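Xylanase and alpha-amylase inhibitor protein (Scadoxus multiflorus, PDB 3MU7) probably inhibits both xylanases and alpha-amylases, using a TIM-barrel scaffold of the glycosyl hydrolase family 18 type. Local coordinates at residues Thr21-Asn26 against Ile60-Ser65; Ile121-Glu126 against Ala172-Ile177; Tyr257-Thr260 against Phe264-Lys267. All blocks are in the same frame, centred on the assembly; numbering follows the deposited sequence.

Interaction 1 (Thr21-Asn26 against Ile60-Ser65); sequences TCDSGN and IKHCQS
Cys-22 and Cys-63 join helix 18-23 to helix 56-65 through a disulfide, an example of how one covalent link and one polar bond can share the work of holding two helices together. The sulfurs are bonded at 2.0 Å between SG of Cys-22 and SG of Cys-63, and the CA atoms of the same two cysteines stand 5.3 Å apart. A torsion of 93° about the S-S bond is close to the relaxed value for a disulfide, so the bridge spans the gap without evident strain. With SG beside the backbone N in both cysteines, the two sulfurs meet between the helices. One residue further along the first helix and one residue back along the second, Asp-23 meets His-62. NE2 of His-62 donates to OD1 of Asp-23 over 2.6 Å, in an almost straight bond of 168°. The carboxylate oxygen lies at the edge of the imidazole, nearly in the ring plane, whereas the ring comes to the syn side of OD1 from somewhat out of the carboxylate plane; the two flat groups stand roughly perpendicular. OD1 also pairs with Lys-66, so two donors grip this oxygen, and the nearby lysine would probably favour the ionised carboxylate. A leucine in place of His-62 would probably leave OD1 of Asp-23 without its imidazole donor and the carboxylate freer to turn, though Lys-66 would still be near. Leu-18 touches the Cys-63 side chain from within the first helix. The arrangement is a disulfide-bridged pair of neighbouring outer helices of a TIM barrel, supplemented by a His-carboxylate hydrogen bond.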
loop_
_atom_site.group_PDB
_atom_site.type_symbol
_atom_site.label_atom_id
_atom_site.label_comp_id
_atom_site.label_asym_id
_atom_site.label_seq_id
_atom_site.Cartn_x
_atom_site.Cartn_y
_atom_site.Cartn_z
ATOM N N THR A 21 -15.323 5.380 2.136
ATOM C CA THR A 21 -14.559 4.191 1.768
ATOM C C THR A 21 -14.476 3.248 2.968
ATOM O O THR A 21 -14.775 2.053 2.869
ATOM C CB THR A 21 -13.175 4.611 1.243
ATOM O OG1 THR A 21 -13.360 5.334 0.022
ATOM C CG2 THR A 21 -12.270 3.422 0.976
ATOM N N CYS A 22 -14.130 3.799 4.124
ATOM C CA CYS A 22 -14.086 3.007 5.341
ATOM C C CYS A 22 -15.452 2.474 5.744
ATOM O O CYS A 22 -15.552 1.338 6.199
ATOM C CB CYS A 22 -13.450 3.811 6.465
ATOM S SG CYS A 22 -11.720 4.085 6.084
ATOM N N ASP A 23 -16.494 3.277 5.545
ATOM C CA ASP A 23 -17.866 2.876 5.885
ATOM C C ASP A 23 -18.403 1.706 5.067
ATOM O O ASP A 23 -19.385 1.081 5.456
ATOM C CB ASP A 23 -18.818 4.068 5.773
ATOM C CG ASP A 23 -18.692 5.021 6.930
ATOM O OD1 ASP A 23 -18.175 4.619 7.988
ATOM O OD2 ASP A 23 -19.133 6.177 6.769
ATOM N N SER A 24 -17.773 1.401 3.937
ATOM C CA SER A 24 -18.178 0.244 3.145
ATOM C C SER A 24 -18.071 -1.047 3.952
ATOM O O SER A 24 -18.804 -2.001 3.699
ATOM C CB SER A 24 -17.320 0.117 1.889
ATOM O OG SER A 24 -16.029 -0.372 2.202
ATOM N N GLY A 25 -17.152 -1.081 4.917
ATOM C CA GLY A 25 -16.895 -2.289 5.699
ATOM C C GLY A 25 -16.135 -3.351 4.923
ATOM O O GLY A 25 -16.010 -4.485 5.388
ATOM N N ASN A 26 -15.630 -3.000 3.743
ATOM C CA ASN A 26 -14.955 -3.978 2.886
ATOM C C ASN A 26 -13.461 -4.109 3.140
ATOM O O ASN A 26 -12.843 -5.072 2.676
ATOM C CB ASN A 26 -15.175 -3.647 1.412
ATOM C CG ASN A 26 -16.577 -3.945 0.950
ATOM O OD1 ASN A 26 -17.456 -4.269 1.752
ATOM N ND2 ASN A 26 -16.800 -3.828 -0.352
ATOM N N ILE A 60 -9.673 10.138 8.659
ATOM C CA ILE A 60 -8.723 9.143 9.143
ATOM C C ILE A 60 -9.197 8.612 10.500
ATOM O O ILE A 60 -9.254 7.399 10.727
ATOM C CB ILE A 60 -7.305 9.749 9.280
ATOM C CG1 ILE A 60 -6.709 10.054 7.905
ATOM C CG2 ILE A 60 -6.389 8.808 10.042
ATOM C CD1 ILE A 60 -5.607 11.104 7.934
ATOM N N LYS A 61 -9.551 9.529 11.400
ATOM C CA LYS A 61 -10.013 9.141 12.729
ATOM C C LYS A 61 -11.286 8.308 12.653
ATOM O O LYS A 61 -11.444 7.337 13.387
ATOM C CB LYS A 61 -10.222 10.369 13.619
ATOM C CG LYS A 61 -8.939 11.087 13.977
ATOM C CD LYS A 61 -9.253 12.375 14.727
ATOM C CE LYS A 61 -8.004 13.166 15.037
ATOM N NZ LYS A 61 -8.339 14.423 15.771
ATOM N N HIS A 62 -12.191 8.679 11.755
ATOM C CA HIS A 62 -13.401 7.893 11.574
ATOM C C HIS A 62 -13.065 6.465 11.121
ATOM O O HIS A 62 -13.581 5.487 11.663
ATOM C CB HIS A 62 -14.358 8.541 10.581
ATOM C CG HIS A 62 -15.564 7.701 10.320
ATOM N ND1 HIS A 62 -16.547 7.516 11.265
ATOM C CD2 HIS A 62 -15.927 6.956 9.250
ATOM C CE1 HIS A 62 -17.478 6.713 10.784
ATOM N NE2 HIS A 62 -17.121 6.353 9.565
ATOM N N CYS A 63 -12.190 6.349 10.123
ATOM C CA CYS A 63 -11.703 5.051 9.657
ATOM C C CYS A 63 -11.158 4.221 10.812
ATOM O O CYS A 63 -11.518 3.049 10.966
ATOM C CB CYS A 63 -10.615 5.249 8.611
ATOM S SG CYS A 63 -11.248 5.819 7.017
ATOM N N GLN A 64 -10.295 4.829 11.623
ATOM C CA GLN A 64 -9.666 4.123 12.726
ATOM C C GLN A 64 -10.685 3.697 13.776
ATOM O O GLN A 64 -10.565 2.619 14.360
ATOM C CB GLN A 64 -8.563 4.978 13.335
ATOM C CG GLN A 64 -7.390 5.155 12.379
ATOM C CD GLN A 64 -6.408 6.211 12.821
ATOM O OE1 GLN A 64 -6.781 7.202 13.443
ATOM N NE2 GLN A 64 -5.142 6.014 12.480
ATOM N N SER A 65 -11.702 4.528 13.997
ATOM C CA SER A 65 -12.781 4.188 14.928
ATOM C C SER A 65 -13.585 2.979 14.446
ATOM O O SER A 65 -14.242 2.303 15.244
ATOM C CB SER A 65 -13.696 5.393 15.164
ATOM O OG SER A 65 -14.630 5.570 14.113
#

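Interaction 2 (Ile121-Glu126 against Ala172-Ile177); sequences IDFHIE and ATFDAI
Phe-123 and Phe-174 form a T-shaped aromatic pair, a compact illustration of how rings fill the layer between barrel strands and outer helices. Phe-174 supplies the edge and Phe-123 the face. The leading atom is CE2 of Phe-174, which comes within 3.8 Å of CG of Phe-123, displaced from the ring centre toward the rim. CZ of Phe-174 follows beside it, 4.0 Å from CD1 of Phe-123. The ring planes are inclined at 73°, with 5.2 Å between centroids, and no hydrogen bond crosses between the two segments. In such an edge-to-face pair the slightly positive C-H rim of one ring meets the pi cloud of the other. Both side chains turn CG to the backbone N side, anti to the carbonyl carbon (chi1 -79° for Phe-123 and -62° for Phe-174), and this carries the Phe-174 ring across to its partner. On the next residue back, CG2 of Thr-173 sits over the centre of one face of Phe-174, so this ring offers its edge to Phe-123 and a face to its own neighbour. Further out, the backbone of Phe-123 is held by hydrogen bonding to Thr-153 on strand 151-154, while the backbone O of Phe-174 bonds Thr-210. Around the pair, Leu-136 and Leu-140 of helix 133-144 touch Phe-123 and Ile-74 of strand 69-76 joins them; Phe-174 rests on Leu-152 and Ala-154 of strand 151-154, which lies in the parallel barrel sheet between strands 120-125 and 176-180.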
loop_
_atom_site.group_PDB
_atom_site.type_symbol
_atom_site.label_atom_id
_atom_site.label_comp_id
_atom_site.label_asym_id
_atom_site.label_seq_id
_atom_site.Cartn_x
_atom_site.Cartn_y
_atom_site.Cartn_z
ATOM N N ILE A 121 3.371 3.184 7.349
ATOM C CA ILE A 121 3.914 3.697 6.098
ATOM C C ILE A 121 4.039 2.568 5.094
ATOM O O ILE A 121 4.563 1.497 5.415
ATOM C CB ILE A 121 5.320 4.340 6.311
ATOM C CG1 ILE A 121 5.292 5.456 7.373
ATOM C CG2 ILE A 121 5.920 4.810 4.980
ATOM C CD1 ILE A 121 4.402 6.639 7.035
ATOM N N ASP A 122 3.572 2.837 3.880
ATOM C CA ASP A 122 3.632 1.896 2.770
ATOM C C ASP A 122 4.691 2.344 1.764
ATOM O O ASP A 122 4.665 3.480 1.290
ATOM C CB ASP A 122 2.256 1.839 2.107
ATOM C CG ASP A 122 2.227 0.978 0.870
ATOM O OD1 ASP A 122 2.451 -0.245 0.990
ATOM O OD2 ASP A 122 1.947 1.522 -0.218
ATOM N N PHE A 123 5.624 1.450 1.446
ATOM C CA PHE A 123 6.704 1.730 0.488
ATOM C C PHE A 123 6.232 1.320 -0.908
ATOM O O PHE A 123 6.321 0.141 -1.285
ATOM C CB PHE A 123 7.958 0.913 0.825
ATOM C CG PHE A 123 8.800 1.452 1.960
ATOM C CD1 PHE A 123 10.184 1.505 1.820
ATOM C CD2 PHE A 123 8.235 1.867 3.167
ATOM C CE1 PHE A 123 11.001 1.955 2.865
ATOM C CE2 PHE A 123 9.047 2.327 4.211
ATOM C CZ PHE A 123 10.432 2.370 4.056
ATOM N N HIS A 124 5.735 2.274 -1.683
ATOM C CA HIS A 124 5.306 2.010 -3.068
ATOM C C HIS A 124 6.373 2.586 -4.010
ATOM O O HIS A 124 6.114 3.471 -4.832
ATOM C CB HIS A 124 3.919 2.621 -3.313
ATOM C CG HIS A 124 3.235 2.148 -4.565
ATOM N ND1 HIS A 124 2.067 1.417 -4.528
ATOM C CD2 HIS A 124 3.530 2.319 -5.877
ATOM C CE1 HIS A 124 1.675 1.155 -5.763
ATOM N NE2 HIS A 124 2.543 1.691 -6.600
ATOM N N ILE A 125 7.587 2.065 -3.875
ATOM C CA ILE A 125 8.745 2.572 -4.605
ATOM C C ILE A 125 8.824 1.880 -5.953
ATOM O O ILE A 125 9.103 0.680 -6.029
ATOM C CB ILE A 125 10.049 2.380 -3.795
ATOM C CG1 ILE A 125 9.920 2.981 -2.383
ATOM C CG2 ILE A 125 11.249 2.936 -4.559
ATOM C CD1 ILE A 125 9.432 4.438 -2.327
ATOM N N GLU A 126 8.583 2.653 -7.008
ATOM C CA GLU A 126 8.425 2.114 -8.349
ATOM C C GLU A 126 9.612 2.420 -9.262
ATOM O O GLU A 126 9.671 1.922 -10.384
ATOM C CB GLU A 126 7.110 2.622 -8.956
ATOM C CG GLU A 126 6.630 1.856 -10.191
ATOM C CD GLU A 126 6.181 0.402 -9.895
ATOM O OE1 GLU A 126 5.264 0.207 -9.033
ATOM O OE2 GLU A 126 6.712 -0.493 -10.523
ATOM N N ALA A 172 13.461 -8.467 6.174
ATOM C CA ALA A 172 12.316 -8.929 6.985
ATOM C C ALA A 172 11.600 -7.800 7.723
ATOM O O ALA A 172 10.816 -8.041 8.633
ATOM C CB ALA A 172 12.722 -10.057 7.961
ATOM N N THR A 173 11.841 -6.567 7.299
ATOM C CA THR A 173 11.343 -5.389 8.010
ATOM C C THR A 173 9.840 -5.135 7.828
ATOM O O THR A 173 9.221 -4.507 8.684
ATOM C CB THR A 173 12.174 -4.127 7.626
ATOM O OG1 THR A 173 11.966 -3.062 8.572
ATOM C CG2 THR A 173 11.865 -3.662 6.206
ATOM N N PHE A 174 9.249 -5.621 6.735
ATOM C CA PHE A 174 7.847 -5.311 6.447
ATOM C C PHE A 174 6.882 -6.243 7.150
ATOM O O PHE A 174 7.036 -7.473 7.114
ATOM C CB PHE A 174 7.572 -5.292 4.942
ATOM C CG PHE A 174 8.357 -4.243 4.214
ATOM C CD1 PHE A 174 9.390 -4.605 3.361
ATOM C CD2 PHE A 174 8.080 -2.888 4.402
ATOM C CE1 PHE A 174 10.135 -3.633 2.701
ATOM C CE2 PHE A 174 8.815 -1.915 3.749
ATOM C CZ PHE A 174 9.842 -2.285 2.891
ATOM N N ASP A 175 5.883 -5.649 7.792
ATOM C CA ASP A 175 4.802 -6.393 8.419
ATOM C C ASP A 175 3.929 -7.097 7.396
ATOM O O ASP A 175 3.383 -8.168 7.668
ATOM C CB ASP A 175 3.953 -5.444 9.252
ATOM C CG ASP A 175 4.742 -4.818 10.367
ATOM O OD1 ASP A 175 5.070 -5.538 11.333
ATOM O OD2 ASP A 175 5.075 -3.625 10.270
ATOM N N ALA A 176 3.786 -6.478 6.225
ATOM C CA ALA A 176 2.994 -7.034 5.143
ATOM C C ALA A 176 3.504 -6.484 3.837
ATOM O O ALA A 176 4.061 -5.387 3.778
ATOM C CB ALA A 176 1.522 -6.692 5.307
ATOM N N ILE A 177 3.325 -7.265 2.787
ATOM C CA ILE A 177 3.558 -6.767 1.446
ATOM C C ILE A 177 2.348 -7.096 0.592
ATOM O O ILE A 177 1.684 -8.111 0.810
ATOM C CB ILE A 177 4.852 -7.323 0.824
ATOM C CG1 ILE A 177 4.695 -8.783 0.414
ATOM C CG2 ILE A 177 6.056 -7.071 1.743
ATOM C CD1 ILE A 177 5.881 -9.321 -0.323
#

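Interaction 3 (Tyr257-Thr260 against Phe264-Lys267); sequences YWDT and FSNK
Asp-259 and Ser-265 bring together helices 256-262 and 264-269, the last two helices of this TIM-barrel chain, and show how one buried carboxylate can be satisfied by both backbone and side-chain donors. The side chain of Asp-259 extends with CG anti to the backbone N (chi1 -162°), which sets its two oxygens against the start of the following helix. OD1 accepts from the backbone N of Ser-265 over 2.9 Å, through its syn lone pair and in a nearly straight bond of 166°. The backbone N of Phe-264 is also close to OD1, but its angle is too poor for a bond and its proton goes instead to Ser-262 OG. Accepting a hydrogen bond from a backbone N-H in the first turn of helix 264-269 probably steadies the negative charge, since the N-terminal end of a helix carries a partial positive charge. The second oxygen, OD2, is bonded by the hydroxyls of Ser-265 and Tyr-27. Ser-265 OG in turn probably accepts from ND2 of Asn-26, linking that side-chain amide through the hydroxyl to the carboxylate. The last link, OG of Ser-265 to OD2 of Asp-259, measures 2.6 Å and arrives on the syn side, 19° out of the carboxylate plane.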
loop_
_atom_site.group_PDB
_atom_site.type_symbol
_atom_site.label_atom_id
_atom_site.label_comp_id
_atom_site.label_asym_id
_atom_site.label_seq_id
_atom_site.Cartn_x
_atom_site.Cartn_y
_atom_site.Cartn_z
ATOM N N TYR A 257 -11.194 4.253 -6.048
ATOM C CA TYR A 257 -11.934 4.939 -7.099
ATOM C C TYR A 257 -12.607 3.930 -8.026
ATOM O O TYR A 257 -13.812 4.007 -8.269
ATOM C CB TYR A 257 -10.975 5.842 -7.863
ATOM C CG TYR A 257 -11.537 6.579 -9.042
ATOM C CD1 TYR A 257 -12.593 7.476 -8.900
ATOM C CD2 TYR A 257 -10.959 6.432 -10.297
ATOM C CE1 TYR A 257 -13.076 8.184 -9.993
ATOM C CE2 TYR A 257 -11.433 7.133 -11.392
ATOM C CZ TYR A 257 -12.488 8.005 -11.233
ATOM O OH TYR A 257 -12.953 8.693 -12.333
ATOM N N TRP A 258 -11.832 2.974 -8.524
ATOM C CA TRP A 258 -12.366 1.972 -9.439
ATOM C C TRP A 258 -13.227 0.909 -8.775
ATOM O O TRP A 258 -14.194 0.432 -9.372
ATOM C CB TRP A 258 -11.251 1.351 -10.277
ATOM C CG TRP A 258 -10.764 2.303 -11.321
ATOM C CD1 TRP A 258 -9.579 2.974 -11.335
ATOM C CD2 TRP A 258 -11.473 2.713 -12.493
ATOM N NE1 TRP A 258 -9.498 3.774 -12.453
ATOM C CE2 TRP A 258 -10.651 3.634 -13.177
ATOM C CE3 TRP A 258 -12.730 2.397 -13.030
ATOM C CZ2 TRP A 258 -11.037 4.239 -14.378
ATOM C CZ3 TRP A 258 -13.116 3.001 -14.223
ATOM C CH2 TRP A 258 -12.271 3.913 -14.881
ATOM N N ASP A 259 -12.891 0.537 -7.542
ATOM C CA ASP A 259 -13.683 -0.427 -6.777
ATOM C C ASP A 259 -15.092 0.110 -6.505
ATOM O O ASP A 259 -16.061 -0.651 -6.467
ATOM C CB ASP A 259 -12.967 -0.761 -5.469
ATOM C CG ASP A 259 -13.473 -2.034 -4.822
ATOM O OD1 ASP A 259 -13.984 -2.930 -5.520
ATOM O OD2 ASP A 259 -13.327 -2.143 -3.596
ATOM N N THR A 260 -15.213 1.423 -6.332
ATOM C CA THR A 260 -16.523 2.056 -6.163
ATOM C C THR A 260 -17.401 1.805 -7.393
ATOM O O THR A 260 -18.588 1.497 -7.247
ATOM C CB THR A 260 -16.378 3.568 -5.919
ATOM O OG1 THR A 260 -15.584 3.799 -4.748
ATOM C CG2 THR A 260 -17.733 4.252 -5.737
ATOM N N PHE A 264 -16.003 -4.661 -7.189
ATOM C CA PHE A 264 -15.122 -5.828 -7.129
ATOM C C PHE A 264 -15.049 -6.416 -5.722
ATOM O O PHE A 264 -15.259 -7.621 -5.538
ATOM C CB PHE A 264 -13.724 -5.433 -7.612
ATOM C CG PHE A 264 -12.812 -6.597 -7.911
ATOM C CD1 PHE A 264 -12.574 -6.982 -9.222
ATOM C CD2 PHE A 264 -12.153 -7.273 -6.890
ATOM C CE1 PHE A 264 -11.714 -8.030 -9.510
ATOM C CE2 PHE A 264 -11.296 -8.326 -7.174
ATOM C CZ PHE A 264 -11.082 -8.703 -8.487
ATOM N N SER A 265 -14.767 -5.579 -4.723
ATOM C CA SER A 265 -14.669 -6.085 -3.352
ATOM C C SER A 265 -16.014 -6.603 -2.825
ATOM O O SER A 265 -16.042 -7.594 -2.105
ATOM C CB SER A 265 -14.060 -5.063 -2.390
ATOM O OG SER A 265 -14.839 -3.889 -2.343
ATOM N N ASN A 266 -17.119 -5.942 -3.178
ATOM C CA ASN A 266 -18.449 -6.476 -2.847
ATOM C C ASN A 266 -18.612 -7.902 -3.378
ATOM O O ASN A 266 -19.070 -8.789 -2.655
ATOM C CB ASN A 266 -19.574 -5.575 -3.374
ATOM C CG ASN A 266 -19.855 -4.385 -2.468
ATOM O OD1 ASN A 266 -19.447 -4.355 -1.306
ATOM N ND2 ASN A 266 -20.574 -3.400 -2.999
ATOM N N LYS A 267 -18.197 -8.123 -4.625
ATOM C CA LYS A 267 -18.297 -9.438 -5.267
ATOM C C LYS A 267 -17.367 -10.473 -4.636
ATOM O O LYS A 267 -17.754 -11.633 -4.455
ATOM C CB LYS A 267 -18.034 -9.328 -6.771
ATOM C CG LYS A 267 -19.090 -8.527 -7.516
ATOM C CD LYS A 267 -18.709 -8.335 -8.972
ATOM C CE LYS A 267 -19.632 -7.346 -9.656
ATOM N NZ LYS A 267 -19.161 -7.039 -11.034
#

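How the interactions relate
Read from the N terminus, the three contacts follow in series, none nested in or crossing another. Interaction 1 closes first, bringing helix 56-65 back to helix 18-23 around the loop that holds strand 29-37. Interaction 2 closes a longer loop, from strand 120-125 through helix 133-144 and strand 151-154 to the approach to strand 176-180, and lies deeper, its centre about 7 Å from the centre of the chain, against about 16 Å for the other two. Interaction 3 closes over only three residues, at the junction of helices 256-262 and 264-269. Interactions 1 and 3 nonetheless meet: Asn-26 reaches helix 264-269, also through a probable bond from ND2 to OD1 of Asn-266, tying the C-terminal helix to the first part of the barrel.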